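PDB 7OL1: L-threonine 3-dehydrogenase from Clostridioides difficile, which probably catalyses the oxidation of L-threonine at its 3-position, as a member of the NAD(P)-dependent epimerase/dehydratase family. Local coordinates for residues I225-D238 against N261-A273. Numbering follows the deposited sequence.
Sequences IAEGTKMDMMYMPD and NITAMSFSPEEIA
The side chains of Met-233 and Phe-267 cross at about a right angle, with CG of Met-233 approaching the ring obliquely. This CG comes within 3.5 Å of Phe-267 CZ, and the sulfur also stands oblique to the ring, a Met-aromatic contact. With CG anti to the carbonyl carbon (chi1 -59°), Met-233 sets CB and CG against the CZ end of the ring. Met-265 SD meets the same ring at its edge, in plane. Beneath these side chains the strands pair antiparallel, with Met-233 N bonded to Met-265 O at 3.0 Å. Phe-267 N bonds to Met-231 O.

Asp-232 and Ser-266 occupy the other face of the sheet. Asp-232 OD2 accepts from the backbone N of Leu-304. Thr-263 OG1 also appears to donate to it, but the modelled distance is too short to be trusted in detail. Further along, the bent end of Met-234 brings CE to 3.4 Å from Ile-262 CD1.

At the other end, Pro-269 CG packs on Ile-225 CG2 at 3.5 Å. Ser-268 is the N-cap of helix 269-277. Its N and OG both donate to Glu-271 OE1, OG along the anti lone pair and N from above the carboxylate plane.

Strand 265-266 thus pairs with strand 232-235, which runs parallel to strand 184-194 on the large sheet. Helices 207-217 and 321-334 pack on Phe-267, and strand 284-287 touches Pro-269.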
ATOM      1  N   ILE A 225      13.371 -12.952  23.673  1.00129.81           N
ATOM      2  CA  ILE A 225      12.222 -12.008  23.792  1.00126.89           C
ATOM      3  C   ILE A 225      11.917 -11.772  25.277  1.00118.53           C
ATOM      4  O   ILE A 225      11.803 -12.767  26.035  1.00100.60           O
ATOM      5  CB  ILE A 225      11.027 -12.545  22.980  1.00128.85           C
ATOM      6  CG1 ILE A 225      11.073 -12.011  21.544  1.00134.01           C
ATOM      7  CG2 ILE A 225       9.700 -12.241  23.656  1.00126.98           C
ATOM      8  CD1 ILE A 225      10.355 -12.878  20.530  1.00145.59           C
ATOM      9  N   ALA A 226      11.807 -10.488  25.645  1.00114.18           N
ATOM     10  CA  ALA A 226      11.707  -9.968  27.029  1.00111.55           C
ATOM     11  C   ALA A 226      10.439 -10.510  27.681  1.00109.60           C
ATOM     12  O   ALA A 226       9.455 -10.703  26.953  1.00116.92           O
ATOM     13  CB  ALA A 226      11.705  -8.459  27.013  1.00111.01           C
ATOM     14  N   GLU A 227      10.467 -10.727  28.997  1.00120.23           N
ATOM     15  CA  GLU A 227       9.325 -11.302  29.761  1.00131.87           C
ATOM     16  C   GLU A 227       8.198 -10.269  29.759  1.00126.68           C
ATOM     17  O   GLU A 227       8.506  -9.077  29.561  1.00126.41           O
ATOM     18  CB  GLU A 227       9.774 -11.768  31.154  1.00145.89           C
ATOM     19  CG  GLU A 227       9.663 -10.751  32.278  1.00140.17           C
ATOM     20  CD  GLU A 227      10.242 -11.267  33.590  1.00137.63           C
ATOM     21  OE1 GLU A 227       9.844 -12.368  34.018  1.00129.91           O
ATOM     22  OE2 GLU A 227      11.110 -10.587  34.169  1.00116.81           O
ATOM     23  N   GLY A 228       6.944 -10.719  29.871  1.00118.21           N
ATOM     24  CA  GLY A 228       5.757  -9.841  29.792  1.00123.67           C
ATOM     25  C   GLY A 228       5.468  -9.234  28.406  1.00118.57           C
ATOM     26  O   GLY A 228       4.445  -8.511  28.299  1.00 91.20           O
ATOM     27  N   THR A 229       6.272  -9.502  27.364  1.00109.55           N
ATOM     28  CA  THR A 229       5.981  -9.069  25.966  1.00 99.64           C
ATOM     29  C   THR A 229       4.861  -9.943  25.378  1.00 93.68           C
ATOM     30  O   THR A 229       5.072 -11.151  25.215  1.00101.54           O
ATOM     31  CB  THR A 229       7.237  -9.076  25.087  1.00 99.16           C
ATOM     32  OG1 THR A 229       8.209  -8.201  25.662  1.00107.47           O
ATOM     33  CG2 THR A 229       6.939  -8.624  23.675  1.00 95.73           C
ATOM     34  N   LYS A 230       3.704  -9.352  25.069  1.00 82.96           N
ATOM     35  CA  LYS A 230       2.495 -10.092  24.623  1.00 88.10           C
ATOM     36  C   LYS A 230       2.372  -9.970  23.098  1.00 94.75           C
ATOM     37  O   LYS A 230       2.734  -8.882  22.547  1.00 81.91           O
ATOM     38  CB  LYS A 230       1.258  -9.598  25.386  1.00 99.06           C
ATOM     39  CG  LYS A 230       0.968 -10.356  26.683  1.00112.97           C
ATOM     40  CD  LYS A 230      -0.291  -9.906  27.420  1.00120.85           C
ATOM     41  CE  LYS A 230      -1.120 -11.056  27.966  1.00114.98           C
ATOM     42  NZ  LYS A 230      -2.509 -10.986  27.454  1.00115.51           N
ATOM     43  N   MET A 231       1.905 -11.051  22.450  1.00 89.88           N
ATOM     44  CA  MET A 231       1.805 -11.199  20.967  1.00 88.87           C
ATOM     45  C   MET A 231       0.623 -12.103  20.597  1.00 80.67           C
ATOM     46  O   MET A 231       0.337 -13.047  21.344  1.00 64.96           O
ATOM     47  CB  MET A 231       3.088 -11.817  20.404  1.00 95.41           C
ATOM     48  CG  MET A 231       4.011 -10.792  19.767  1.00106.72           C
ATOM     49  SD  MET A 231       5.668 -11.417  19.380  1.00110.48           S
ATOM     50  CE  MET A 231       6.046 -12.333  20.873  1.00 98.50           C
ATOM     51  N   ASP A 232      -0.026 -11.886  19.454  1.00 76.33           N
ATOM     52  CA  ASP A 232      -0.978 -12.921  18.982  1.00 71.59           C
ATOM     53  C   ASP A 232      -0.196 -14.133  18.468  1.00 68.96           C
ATOM     54  O   ASP A 232       0.884 -13.948  17.843  1.00 70.60           O
ATOM     55  CB  ASP A 232      -1.900 -12.454  17.874  1.00 72.69           C
ATOM     56  CG  ASP A 232      -2.882 -11.409  18.328  1.00 77.72           C
ATOM     57  OD1 ASP A 232      -2.462 -10.217  18.386  1.00 88.86           O
ATOM     58  OD2 ASP A 232      -4.045 -11.796  18.588  1.00 67.25           O
ATOM     59  N   MET A 233      -0.773 -15.310  18.704  1.00 58.72           N
ATOM     60  CA  MET A 233      -0.301 -16.617  18.232  1.00 60.59           C
ATOM     61  C   MET A 233      -1.510 -17.461  17.843  1.00 66.58           C
ATOM     62  O   MET A 233      -2.647 -17.146  18.278  1.00 60.49           O
ATOM     63  CB  MET A 233       0.467 -17.364  19.313  1.00 60.88           C
ATOM     64  CG  MET A 233       1.655 -16.620  19.799  1.00 64.68           C
ATOM     65  SD  MET A 233       3.005 -16.780  18.692  1.00 73.69           S
ATOM     66  CE  MET A 233       4.247 -15.890  19.628  1.00 81.03           C
ATOM     67  N   MET A 234      -1.236 -18.497  17.050  1.00 64.08           N
ATOM     68  CA  MET A 234      -2.223 -19.498  16.601  1.00 65.11           C
ATOM     69  C   MET A 234      -1.471 -20.815  16.313  1.00 67.53           C
ATOM     70  O   MET A 234      -0.308 -20.768  15.853  1.00 67.49           O
ATOM     71  CB  MET A 234      -2.963 -18.945  15.378  1.00 62.87           C
ATOM     72  CG  MET A 234      -4.144 -19.799  14.969  1.00 70.16           C
ATOM     73  SD  MET A 234      -5.206 -19.146  13.643  1.00 69.97           S
ATOM     74  CE  MET A 234      -5.323 -17.427  14.124  1.00 74.26           C
ATOM     75  N   TYR A 235      -2.058 -21.955  16.675  1.00 63.80           N
ATOM     76  CA  TYR A 235      -1.472 -23.293  16.407  1.00 65.26           C
ATOM     77  C   TYR A 235      -1.782 -23.673  14.965  1.00 67.26           C
ATOM     78  O   TYR A 235      -2.977 -23.550  14.538  1.00 62.51           O
ATOM     79  CB  TYR A 235      -2.082 -24.362  17.320  1.00 75.72           C
ATOM     80  CG  TYR A 235      -1.302 -25.644  17.511  1.00 66.77           C
ATOM     81  CD1 TYR A 235       0.081 -25.659  17.471  1.00 71.40           C
ATOM     82  CD2 TYR A 235      -1.952 -26.837  17.795  1.00 66.32           C
ATOM     83  CE1 TYR A 235       0.799 -26.817  17.705  1.00 70.44           C
ATOM     84  CE2 TYR A 235      -1.248 -28.008  18.022  1.00 69.68           C
ATOM     85  CZ  TYR A 235       0.136 -27.994  17.988  1.00 67.65           C
ATOM     86  OH  TYR A 235       0.868 -29.117  18.231  1.00 73.12           O
ATOM     87  N   MET A 236      -0.783 -24.218  14.268  1.00 58.69           N
ATOM     88  CA  MET A 236      -0.869 -24.380  12.799  1.00 60.59           C
ATOM     89  C   MET A 236      -2.216 -24.981  12.380  1.00 57.63           C
ATOM     90  O   MET A 236      -2.833 -24.464  11.450  1.00 55.96           O
ATOM     91  CB  MET A 236       0.290 -25.204  12.253  1.00 61.99           C
ATOM     92  CG  MET A 236       0.237 -25.304  10.748  1.00 67.83           C
ATOM     93  SD  MET A 236       0.246 -23.697   9.898  1.00 70.42           S
ATOM     94  CE  MET A 236       1.922 -23.167  10.238  1.00 60.11           C
ATOM     95  N   PRO A 237      -2.749 -26.047  13.026  1.00 55.82           N
ATOM     96  CA  PRO A 237      -4.015 -26.638  12.593  1.00 55.89           C
ATOM     97  C   PRO A 237      -5.167 -25.632  12.571  1.00 62.70           C
ATOM     98  O   PRO A 237      -5.941 -25.703  11.617  1.00 63.50           O
ATOM     99  CB  PRO A 237      -4.333 -27.781  13.569  1.00 52.11           C
ATOM    100  CG  PRO A 237      -3.258 -27.690  14.641  1.00 56.58           C
ATOM    101  CD  PRO A 237      -2.133 -26.820  14.110  1.00 55.31           C
ATOM    102  N   ASP A 238      -5.250 -24.739  13.573  1.00 65.42           N
ATOM    103  CA  ASP A 238      -6.256 -23.636  13.616  1.00 69.53           C
ATOM    104  C   ASP A 238      -6.137 -22.773  12.336  1.00 68.03           C
ATOM    105  O   ASP A 238      -7.169 -22.590  11.621  1.00 61.69           O
ATOM    106  CB  ASP A 238      -6.081 -22.779  14.874  1.00 80.31           C
ATOM    107  CG  ASP A 238      -6.537 -23.422  16.179  1.00 86.01           C
ATOM    108  OD1 ASP A 238      -7.540 -24.202  16.089  1.00 62.41           O
ATOM    109  OD2 ASP A 238      -5.887 -23.113  17.286  1.00 72.53           O
ATOM    110  N   ASN A 261      -8.397  -9.978  10.337  1.00 47.67           N
ATOM    111  CA  ASN A 261      -7.721 -10.325  11.608  1.00 48.60           C
ATOM    112  C   ASN A 261      -8.213 -11.693  12.069  1.00 50.12           C
ATOM    113  O   ASN A 261      -9.457 -11.940  12.057  1.00 52.19           O
ATOM    114  CB  ASN A 261      -8.063  -9.395  12.754  1.00 59.58           C
ATOM    115  CG  ASN A 261      -7.538  -8.001  12.597  1.00 65.96           C
ATOM    116  OD1 ASN A 261      -6.642  -7.760  11.795  1.00 60.72           O
ATOM    117  ND2 ASN A 261      -8.101  -7.102  13.389  1.00 71.99           N
ATOM    118  N   ILE A 262      -7.292 -12.549  12.482  1.00 46.01           N
ATOM    119  CA  ILE A 262      -7.675 -13.786  13.193  1.00 48.99           C
ATOM    120  C   ILE A 262      -6.667 -13.962  14.304  1.00 51.50           C
ATOM    121  O   ILE A 262      -5.567 -13.415  14.201  1.00 54.56           O
ATOM    122  CB  ILE A 262      -7.737 -15.011  12.273  1.00 51.45           C
ATOM    123  CG1 ILE A 262      -6.402 -15.291  11.594  1.00 60.88           C
ATOM    124  CG2 ILE A 262      -8.836 -14.888  11.250  1.00 55.06           C
ATOM    125  CD1 ILE A 262      -6.356 -16.671  10.940  1.00 63.05           C
ATOM    126  N   THR A 263      -7.073 -14.658  15.349  1.00 58.71           N
ATOM    127  CA  THR A 263      -6.193 -14.977  16.494  1.00 61.65           C
ATOM    128  C   THR A 263      -6.906 -16.009  17.363  1.00 65.94           C
ATOM    129  O   THR A 263      -8.151 -16.195  17.188  1.00 62.98           O
ATOM    130  CB  THR A 263      -5.804 -13.717  17.260  1.00 61.21           C
ATOM    131  OG1 THR A 263      -4.760 -14.092  18.159  1.00 66.10           O
ATOM    132  CG2 THR A 263      -7.001 -13.127  17.968  1.00 61.48           C
ATOM    133  N   ALA A 264      -6.106 -16.695  18.180  1.00 64.80           N
ATOM    134  CA  ALA A 264      -6.530 -17.780  19.089  1.00 71.94           C
ATOM    135  C   ALA A 264      -6.086 -17.466  20.516  1.00 70.12           C
ATOM    136  O   ALA A 264      -6.684 -18.031  21.437  1.00 72.40           O
ATOM    137  CB  ALA A 264      -5.921 -19.078  18.623  1.00 78.75           C
ATOM    138  N   MET A 265      -5.060 -16.621  20.670  1.00 69.34           N
ATOM    139  CA  MET A 265      -4.373 -16.371  21.960  1.00 74.93           C
ATOM    140  C   MET A 265      -3.392 -15.193  21.809  1.00 72.25           C
ATOM    141  O   MET A 265      -3.001 -14.910  20.677  1.00 75.91           O
ATOM    142  CB  MET A 265      -3.679 -17.646  22.491  1.00 75.91           C
ATOM    143  CG  MET A 265      -2.717 -18.372  21.547  1.00 87.90           C
ATOM    144  SD  MET A 265      -2.295 -20.140  21.977  1.00 83.95           S
ATOM    145  CE  MET A 265      -3.779 -20.980  21.445  1.00 80.86           C
ATOM    146  N   SER A 266      -3.160 -14.457  22.907  1.00 69.12           N
ATOM    147  CA  SER A 266      -1.991 -13.583  23.189  1.00 68.91           C
ATOM    148  C   SER A 266      -1.254 -14.149  24.402  1.00 74.01           C
ATOM    149  O   SER A 266      -1.931 -14.637  25.311  1.00 69.92           O
ATOM    150  CB  SER A 266      -2.377 -12.155  23.477  1.00 67.09           C
ATOM    151  OG  SER A 266      -3.370 -11.705  22.575  1.00 82.53           O
ATOM    152  N   PHE A 267       0.074 -14.053  24.441  1.00 73.76           N
ATOM    153  CA  PHE A 267       0.850 -14.481  25.621  1.00 75.57           C
ATOM    154  C   PHE A 267       2.309 -14.007  25.573  1.00 92.06           C
ATOM    155  O   PHE A 267       2.979 -13.847  24.502  1.00 93.64           O
ATOM    156  CB  PHE A 267       0.694 -15.987  25.834  1.00 80.58           C
ATOM    157  CG  PHE A 267       1.068 -16.891  24.688  1.00 82.59           C
ATOM    158  CD1 PHE A 267       2.397 -17.027  24.301  1.00 82.21           C
ATOM    159  CD2 PHE A 267       0.105 -17.673  24.059  1.00 81.41           C
ATOM    160  CE1 PHE A 267       2.750 -17.882  23.270  1.00 82.08           C
ATOM    161  CE2 PHE A 267       0.463 -18.542  23.043  1.00 80.08           C
ATOM    162  CZ  PHE A 267       1.783 -18.645  22.654  1.00 88.61           C
ATOM    163  N   SER A 268       2.777 -13.744  26.790  1.00103.35           N
ATOM    164  CA  SER A 268       4.170 -13.400  27.140  1.00 99.49           C
ATOM    165  C   SER A 268       4.927 -14.703  27.324  1.00 90.75           C
ATOM    166  O   SER A 268       4.325 -15.715  27.667  1.00 80.81           O
ATOM    167  CB  SER A 268       4.199 -12.570  28.388  1.00115.55           C
ATOM    168  OG  SER A 268       3.634 -13.290  29.481  1.00118.50           O
ATOM    169  N   PRO A 269       6.258 -14.707  27.125  1.00 96.72           N
ATOM    170  CA  PRO A 269       7.055 -15.930  27.255  1.00109.54           C
ATOM    171  C   PRO A 269       6.812 -16.684  28.574  1.00112.31           C
ATOM    172  O   PRO A 269       6.823 -17.912  28.614  1.00110.91           O
ATOM    173  CB  PRO A 269       8.493 -15.387  27.194  1.00113.42           C
ATOM    174  CG  PRO A 269       8.393 -14.133  26.346  1.00 99.21           C
ATOM    175  CD  PRO A 269       7.059 -13.535  26.735  1.00 99.96           C
ATOM    176  N   GLU A 270       6.593 -15.911  29.630  1.00115.37           N
ATOM    177  CA  GLU A 270       6.418 -16.423  31.007  1.00120.58           C
ATOM    178  C   GLU A 270       5.074 -17.188  31.091  1.00107.46           C
ATOM    179  O   GLU A 270       5.036 -18.182  31.834  1.00109.21           O
ATOM    180  CB  GLU A 270       6.723 -15.248  31.952  1.00131.40           C
ATOM    181  CG  GLU A 270       5.612 -14.874  32.913  1.00143.83           C
ATOM    182  CD  GLU A 270       4.794 -13.697  32.400  1.00148.09           C
ATOM    183  OE1 GLU A 270       5.403 -12.773  31.777  1.00126.34           O
ATOM    184  OE2 GLU A 270       3.558 -13.710  32.606  1.00171.89           O
ATOM    185  N   GLU A 271       4.036 -16.828  30.321  1.00102.93           N
ATOM    186  CA  GLU A 271       2.710 -17.521  30.363  1.00107.28           C
ATOM    187  C   GLU A 271       2.816 -18.908  29.702  1.00113.43           C
ATOM    188  O   GLU A 271       2.054 -19.799  30.141  1.00107.10           O
ATOM    189  CB  GLU A 271       1.579 -16.731  29.678  1.00109.07           C
ATOM    190  CG  GLU A 271       0.880 -15.667  30.528  1.00103.73           C
ATOM    191  CD  GLU A 271       0.161 -14.554  29.753  1.00110.18           C
ATOM    192  OE1 GLU A 271       0.835 -13.587  29.300  1.00102.99           O
ATOM    193  OE2 GLU A 271      -1.083 -14.631  29.599  1.00103.13           O
ATOM    194  N   ILE A 272       3.671 -19.091  28.675  1.00123.67           N
ATOM    195  CA  ILE A 272       3.860 -20.417  27.990  1.00132.03           C
ATOM    196  C   ILE A 272       4.561 -21.325  29.000  1.00136.87           C
ATOM    197  O   ILE A 272       4.000 -22.399  29.329  1.00137.04           O
ATOM    198  CB  ILE A 272       4.667 -20.392  26.665  1.00126.49           C
ATOM    199  CG1 ILE A 272       4.688 -19.037  25.968  1.00138.07           C
ATOM    200  CG2 ILE A 272       4.191 -21.475  25.699  1.00121.84           C
ATOM    201  CD1 ILE A 272       5.372 -19.097  24.628  1.00155.16           C
ATOM    202  N   ALA A 273       5.739 -20.890  29.464  1.00122.44           N
ATOM    203  CA  ALA A 273       6.517 -21.526  30.550  1.00114.97           C
ATOM    204  C   ALA A 273       5.552 -22.194  31.537  1.00120.95           C
ATOM    205  O   ALA A 273       5.626 -23.430  31.673  1.00133.51           O
ATOM    206  CB  ALA A 273       7.381 -20.496  31.225  1.00109.06           C
TER